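Local coordinates for protein thioesterase (Pseudomonas aeruginosa, PDB 3QY3) that adopts the hotdog fold of the thioesterases and probably hydrolyses the thioester bond of fatty acyl-CoA substrates, at residues L101-L113 / S144-A156. Numbering follows the deposited sequence. Where two conformers were deposited one is given.
Sequences LYAGRLGTSSLVL and STPVPDSIRAAIA
I155 reaches from the last turn of the C-terminal helix 149-155 onto the hairpin formed by strands 96-106 and 110-119. Its CB starts the descent toward the strands; CG1, set anti to the carbonyl carbon (chi1 -57°), lies 4.0 Å from A103 CB. An extended chi2 of 179° carries CD1 down against L106 and L111: it sits 4.0 Å from L106 CD1, and it meets L111 CD1 tip to tip at 3.3 Å, tighter than usual for two methyls. One turn earlier, I151 brings CG2 to within 3.9 Å of L111 CD2. In this hotdog fold a curved antiparallel sheet wraps the long helix 51-66, whose W63 touches both L111 and I151; the short terminal helix lies across one face of the hairpin, its axis crossing strand 101-106 at -98°. Ahead of the helix, V147 places CG1 4.1 Å from L106 CD1, while its N-H bonds to T108 O (3.1 Å) in the carbonyl plane and nearly straight. R152 runs extended from CG to NE, with V147 O above one guanidinium face, toward its rim, and NH2 brought obliquely to 2.7 Å from T108 O. The same T108 O also receives a CA-H...O contact from P146 CA at 3.5 Å.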
ATOM      1  N   LEU A 101       4.144   4.729  22.215  1.00 22.11           N
ATOM      2  CA  LEU A 101       3.688   3.464  22.746  1.00 21.51           C
ATOM      3  C   LEU A 101       3.861   3.405  24.272  1.00 23.31           C
ATOM      4  O   LEU A 101       4.962   3.617  24.813  1.00 23.71           O
ATOM      5  CB  LEU A 101       4.442   2.330  22.103  1.00 20.45           C
ATOM      6  CG  LEU A 101       4.382   2.163  20.569  1.00 19.54           C
ATOM      7  CD1 LEU A 101       5.293   0.978  20.130  1.00 21.16           C
ATOM      8  CD2 LEU A 101       2.924   2.022  20.108  1.00 18.72           C
ATOM      9  N   TYR A 102       2.755   3.067  24.928  1.00 23.23           N
ATOM     10  CA  TYR A 102       2.663   2.966  26.398  1.00 23.99           C
ATOM     11  C   TYR A 102       2.327   1.549  26.825  1.00 24.34           C
ATOM     12  O   TYR A 102       1.577   0.850  26.177  1.00 23.68           O
ATOM     13  CB  TYR A 102       1.582   3.922  26.946  1.00 25.21           C
ATOM     14  CG  TYR A 102       1.926   5.380  26.725  1.00 26.81           C
ATOM     15  CD1 TYR A 102       2.676   6.084  27.658  1.00 29.73           C
ATOM     16  CD2 TYR A 102       1.481   6.056  25.589  1.00 28.36           C
ATOM     17  CE1 TYR A 102       2.963   7.431  27.476  1.00 34.27           C
ATOM     18  CE2 TYR A 102       1.800   7.402  25.396  1.00 28.53           C
ATOM     19  CZ  TYR A 102       2.541   8.065  26.314  1.00 30.13           C
ATOM     20  OH  TYR A 102       2.833   9.398  26.101  1.00 35.68           O
ATOM     21  N   ALA A 103       2.822   1.160  27.995  1.00 26.32           N
ATOM     22  CA  ALA A 103       2.560  -0.151  28.555  1.00 26.70           C
ATOM     23  C   ALA A 103       1.154  -0.121  29.080  1.00 27.79           C
ATOM     24  O   ALA A 103       0.876   0.636  30.043  1.00 29.51           O
ATOM     25  CB  ALA A 103       3.543  -0.443  29.751  1.00 28.56           C
ATOM     26  N   GLY A 104       0.307  -0.973  28.512  1.00 26.22           N
ATOM     27  CA  GLY A 104      -0.997  -1.291  29.071  1.00 28.46           C
ATOM     28  C   GLY A 104      -0.848  -2.577  29.880  1.00 29.61           C
ATOM     29  O   GLY A 104       0.228  -2.908  30.366  1.00 27.96           O
ATOM     30  N   ARG A 105      -1.935  -3.300  30.004  1.00 30.86           N
ATOM     31  CA  ARG A 105      -1.915  -4.467  30.861  1.00 32.93           C
ATOM     32  C   ARG A 105      -1.108  -5.679  30.333  1.00 32.85           C
ATOM     33  O   ARG A 105      -1.196  -6.071  29.157  1.00 29.54           O
ATOM     34  CB  ARG A 105      -3.332  -4.813  31.267  1.00 34.66           C
ATOM     35  CG  ARG A 105      -4.098  -5.577  30.341  1.00 35.88           C
ATOM     36  CD  ARG A 105      -5.554  -5.618  30.827  1.00 39.63           C
ATOM     37  NE  ARG A 105      -6.375  -5.767  29.664  1.00 40.75           N
ATOM     38  CZ  ARG A 105      -7.113  -4.813  29.124  1.00 42.13           C
ATOM     39  NH1 ARG A 105      -7.187  -3.599  29.664  1.00 47.01           N
ATOM     40  NH2 ARG A 105      -7.772  -5.083  28.019  1.00 45.52           N
ATOM     41  N   LEU A 106      -0.311  -6.246  31.243  1.00 32.76           N
ATOM     42  CA  LEU A 106       0.545  -7.346  30.935  1.00 34.99           C
ATOM     43  C   LEU A 106      -0.028  -8.621  31.545  1.00 37.29           C
ATOM     44  O   LEU A 106      -0.282  -8.700  32.761  1.00 38.23           O
ATOM     45  CB  LEU A 106       1.927  -7.048  31.503  1.00 35.91           C
ATOM     46  CG  LEU A 106       3.024  -8.090  31.334  1.00 35.99           C
ATOM     47  CD1 LEU A 106       3.471  -8.250  29.933  1.00 35.36           C
ATOM     48  CD2 LEU A 106       4.179  -7.688  32.303  1.00 36.86           C
ATOM     49  N   GLY A 107      -0.233  -9.616  30.703  1.00 37.76           N
ATOM     50  CA  GLY A 107      -0.672 -10.932  31.131  1.00 39.82           C
ATOM     51  C   GLY A 107       0.534 -11.851  31.100  1.00 41.22           C
ATOM     52  O   GLY A 107       1.663 -11.418  30.801  1.00 42.29           O
ATOM     53  N   THR A 108       0.321 -13.131  31.361  1.00 42.09           N
ATOM     54  CA  THR A 108       1.424 -14.073  31.261  1.00 42.45           C
ATOM     55  C   THR A 108       1.992 -14.169  29.838  1.00 40.58           C
ATOM     56  O   THR A 108       3.205 -14.295  29.672  1.00 41.50           O
ATOM     57  CB  THR A 108       1.036 -15.465  31.806  1.00 44.34           C
ATOM     58  OG1 THR A 108      -0.118 -15.932  31.094  1.00 48.62           O
ATOM     59  CG2 THR A 108       0.734 -15.343  33.257  1.00 44.52           C
ATOM     60  N   SER A 109       1.126 -14.090  28.826  1.00 38.94           N
ATOM     61  CA  SER A 109       1.554 -14.198  27.419  0.70 37.81           C
ATOM     62  C   SER A 109       0.917 -13.125  26.513  1.00 35.89           C
ATOM     63  O   SER A 109       0.871 -13.272  25.300  1.00 34.71           O
ATOM     64  CB  SER A 109       1.139 -15.549  26.865  0.70 39.71           C
ATOM     65  OG  SER A 109      -0.257 -15.696  26.997  0.70 40.37           O
ATOM     66  N   SER A 110       0.458 -12.036  27.088  1.00 33.60           N
ATOM     67  CA  SER A 110      -0.178 -10.975  26.295  1.00 32.59           C
ATOM     68  C   SER A 110       0.195  -9.639  26.869  1.00 31.03           C
ATOM     69  O   SER A 110       0.558  -9.515  28.056  1.00 29.83           O
ATOM     70  CB  SER A 110      -1.698 -11.161  26.281  1.00 32.76           C
ATOM     71  OG  SER A 110      -2.256 -11.098  27.578  1.00 36.65           O
ATOM     72  N   LEU A 111       0.092  -8.618  26.026  1.00 27.08           N
ATOM     73  CA  LEU A 111       0.383  -7.284  26.442  1.00 27.21           C
ATOM     74  C   LEU A 111      -0.487  -6.377  25.623  1.00 25.26           C
ATOM     75  O   LEU A 111      -0.516  -6.528  24.386  1.00 24.17           O
ATOM     76  CB  LEU A 111       1.863  -6.928  26.146  1.00 27.53           C
ATOM     77  CG  LEU A 111       2.283  -5.439  26.283  1.00 27.21           C
ATOM     78  CD1 LEU A 111       2.201  -4.952  27.750  1.00 30.62           C
ATOM     79  CD2 LEU A 111       3.758  -5.202  25.762  1.00 30.25           C
ATOM     80  N   VAL A 112      -1.096  -5.415  26.291  1.00 25.58           N
ATOM     81  CA  VAL A 112      -1.784  -4.328  25.641  1.00 24.21           C
ATOM     82  C   VAL A 112      -0.815  -3.172  25.493  1.00 24.06           C
ATOM     83  O   VAL A 112      -0.199  -2.712  26.488  1.00 25.49           O
ATOM     84  CB  VAL A 112      -3.077  -3.950  26.379  1.00 25.21           C
ATOM     85  CG1 VAL A 112      -3.761  -2.738  25.643  1.00 25.19           C
ATOM     86  CG2 VAL A 112      -4.015  -5.166  26.462  1.00 25.16           C
ATOM     87  N   LEU A 113      -0.575  -2.776  24.247  1.00 23.12           N
ATOM     88  CA  LEU A 113       0.216  -1.603  23.974  1.00 24.39           C
ATOM     89  C   LEU A 113      -0.712  -0.482  23.611  1.00 25.46           C
ATOM     90  O   LEU A 113      -1.425  -0.557  22.589  1.00 27.07           O
ATOM     91  CB  LEU A 113       1.165  -1.828  22.795  1.00 23.71           C
ATOM     92  CG  LEU A 113       2.437  -2.557  22.859  1.00 27.50           C
ATOM     93  CD1 LEU A 113       3.103  -2.550  21.382  1.00 25.65           C
ATOM     94  CD2 LEU A 113       3.343  -1.893  23.968  1.00 26.53           C
ATOM     95  N   SER A 144      -0.027 -20.207  22.967  1.00 58.51           N
ATOM     96  CA  SER A 144       0.514 -19.068  23.674  1.00 55.54           C
ATOM     97  C   SER A 144       1.735 -19.446  24.507  1.00 55.40           C
ATOM     98  O   SER A 144       1.812 -20.551  25.061  1.00 58.92           O
ATOM     99  CB  SER A 144      -0.580 -18.429  24.535  1.00 57.13           C
ATOM    100  OG  SER A 144      -1.161 -19.375  25.400  1.00 63.41           O
ATOM    101  N   THR A 145       2.699 -18.532  24.563  1.00 51.60           N
ATOM    102  CA  THR A 145       3.987 -18.743  25.243  1.00 52.30           C
ATOM    103  C   THR A 145       4.309 -17.503  26.073  1.00 48.82           C
ATOM    104  O   THR A 145       3.767 -16.451  25.807  1.00 46.13           O
ATOM    105  CB  THR A 145       5.110 -18.961  24.211  1.00 52.54           C
ATOM    106  OG1 THR A 145       5.279 -17.781  23.402  1.00 51.33           O
ATOM    107  CG2 THR A 145       4.766 -20.153  23.315  1.00 56.50           C
ATOM    108  N   PRO A 146       5.202 -17.608  27.073  1.00 49.56           N
ATOM    109  CA  PRO A 146       5.356 -16.417  27.908  1.00 47.10           C
ATOM    110  C   PRO A 146       5.949 -15.189  27.198  1.00 42.50           C
ATOM    111  O   PRO A 146       6.681 -15.292  26.211  1.00 41.98           O
ATOM    112  CB  PRO A 146       6.252 -16.902  29.067  1.00 50.98           C
ATOM    113  CG  PRO A 146       6.174 -18.408  29.015  1.00 56.10           C
ATOM    114  CD  PRO A 146       6.012 -18.737  27.567  1.00 54.32           C
ATOM    115  N   VAL A 147       5.571 -14.021  27.665  1.00 40.52           N
ATOM    116  CA  VAL A 147       6.170 -12.772  27.199  1.00 38.40           C
ATOM    117  C   VAL A 147       7.686 -12.820  27.559  1.00 39.29           C
ATOM    118  O   VAL A 147       8.051 -13.313  28.628  1.00 40.27           O
ATOM    119  CB  VAL A 147       5.448 -11.574  27.876  1.00 38.62           C
ATOM    120  CG1 VAL A 147       6.088 -10.263  27.512  1.00 39.66           C
ATOM    121  CG2 VAL A 147       3.967 -11.565  27.531  1.00 38.78           C
ATOM    122  N   PRO A 148       8.562 -12.344  26.657  1.00 38.63           N
ATOM    123  CA  PRO A 148      10.007 -12.329  26.877  1.00 40.05           C
ATOM    124  C   PRO A 148      10.375 -11.561  28.132  1.00 39.06           C
ATOM    125  O   PRO A 148       9.666 -10.636  28.538  1.00 35.70           O
ATOM    126  CB  PRO A 148      10.539 -11.556  25.662  1.00 40.89           C
ATOM    127  CG  PRO A 148       9.490 -11.752  24.605  1.00 39.21           C
ATOM    128  CD  PRO A 148       8.200 -11.788  25.341  1.00 37.52           C
ATOM    129  N   ASP A 149      11.503 -11.936  28.719  1.00 39.87           N
ATOM    130  CA  ASP A 149      11.975 -11.307  29.933  0.60 41.36           C
ATOM    131  C   ASP A 149      12.164  -9.810  29.775  1.00 38.78           C
ATOM    132  O   ASP A 149      11.920  -9.045  30.689  1.00 37.53           O
ATOM    133  CB  ASP A 149      13.312 -11.935  30.331  0.60 45.06           C
ATOM    134  CG  ASP A 149      13.172 -13.395  30.711  0.60 50.57           C
ATOM    135  OD1 ASP A 149      12.024 -13.762  31.128  0.60 48.09           O
ATOM    136  OD2 ASP A 149      14.216 -14.154  30.622  0.60 54.83           O
ATOM    137  N   SER A 150      12.642  -9.416  28.606  1.00 39.62           N
ATOM    138  CA  SER A 150      12.945  -8.010  28.330  1.00 40.58           C
ATOM    139  C   SER A 150      11.714  -7.096  28.531  1.00 38.68           C
ATOM    140  O   SER A 150      11.812  -6.012  29.133  1.00 39.28           O
ATOM    141  CB  SER A 150      13.489  -7.878  26.899  1.00 43.54           C
ATOM    142  OG  SER A 150      12.540  -8.335  25.958  1.00 40.35           O
ATOM    143  N   ILE A 151      10.567  -7.572  28.089  1.00 38.09           N
ATOM    144  CA  ILE A 151       9.326  -6.810  28.218  1.00 37.84           C
ATOM    145  C   ILE A 151       8.807  -6.825  29.639  1.00 38.32           C
ATOM    146  O   ILE A 151       8.465  -5.771  30.176  1.00 39.32           O
ATOM    147  CB  ILE A 151       8.270  -7.301  27.208  1.00 38.23           C
ATOM    148  CG1 ILE A 151       8.753  -6.923  25.810  1.00 39.68           C
ATOM    149  CG2 ILE A 151       6.882  -6.695  27.500  1.00 36.89           C
ATOM    150  CD1 ILE A 151       8.108  -7.664  24.741  1.00 39.79           C
ATOM    151  N   ARG A 152       8.845  -7.992  30.284  1.00 39.37           N
ATOM    152  CA  ARG A 152       8.515  -8.048  31.688  1.00 42.23           C
ATOM    153  C   ARG A 152       9.439  -7.096  32.454  1.00 43.46           C
ATOM    154  O   ARG A 152       8.947  -6.294  33.242  1.00 45.26           O
ATOM    155  CB  ARG A 152       8.601  -9.488  32.201  1.00 45.17           C
ATOM    156  CG  ARG A 152       7.523 -10.402  31.581  1.00 48.23           C
ATOM    157  CD  ARG A 152       7.651 -11.852  32.037  1.00 54.44           C
ATOM    158  NE  ARG A 152       6.395 -12.600  31.875  1.00 59.43           N
ATOM    159  CZ  ARG A 152       6.298 -13.931  31.744  1.00 62.64           C
ATOM    160  NH1 ARG A 152       7.391 -14.706  31.736  1.00 63.62           N
ATOM    161  NH2 ARG A 152       5.093 -14.495  31.617  1.00 63.13           N
ATOM    162  N   ALA A 153      10.748  -7.146  32.183  1.00 42.90           N
ATOM    163  CA  ALA A 153      11.713  -6.236  32.827  1.00 45.53           C
ATOM    164  C   ALA A 153      11.413  -4.749  32.578  1.00 46.95           C
ATOM    165  O   ALA A 153      11.532  -3.901  33.489  1.00 49.11           O
ATOM    166  CB  ALA A 153      13.114  -6.556  32.370  1.00 46.00           C
ATOM    167  N   ALA A 154      11.047  -4.436  31.345  1.00 48.16           N
ATOM    168  CA  ALA A 154      10.801  -3.048  30.949  1.00 51.25           C
ATOM    169  C   ALA A 154       9.588  -2.527  31.725  1.00 53.97           C
ATOM    170  O   ALA A 154       9.661  -1.505  32.429  1.00 57.09           O
ATOM    171  CB  ALA A 154      10.571  -2.983  29.478  1.00 51.24           C
ATOM    172  N   ILE A 155       8.504  -3.294  31.653  1.00 54.81           N
ATOM    173  CA  ILE A 155       7.261  -2.977  32.358  1.00 58.38           C
ATOM    174  C   ILE A 155       7.398  -3.168  33.880  1.00 61.05           C
ATOM    175  O   ILE A 155       7.192  -2.229  34.652  1.00 64.61           O
ATOM    176  CB  ILE A 155       6.101  -3.853  31.824  1.00 58.09           C
ATOM    177  CG1 ILE A 155       5.940  -3.648  30.317  1.00 57.22           C
ATOM    178  CG2 ILE A 155       4.788  -3.522  32.558  1.00 62.49           C
ATOM    179  CD1 ILE A 155       4.873  -4.459  29.700  1.00 57.00           C
ATOM    180  N   ALA A 156       7.758  -4.395  34.275  1.00 60.95           N
ATOM    181  CA  ALA A 156       7.915  -4.829  35.670  1.00 63.68           C
ATOM    182  C   ALA A 156       9.371  -4.786  36.130  1.00 63.53           C
ATOM    183  O   ALA A 156       9.898  -3.734  36.519  1.00 64.61           O
ATOM    184  CB  ALA A 156       7.353  -6.269  35.827  1.00 64.90           C
TER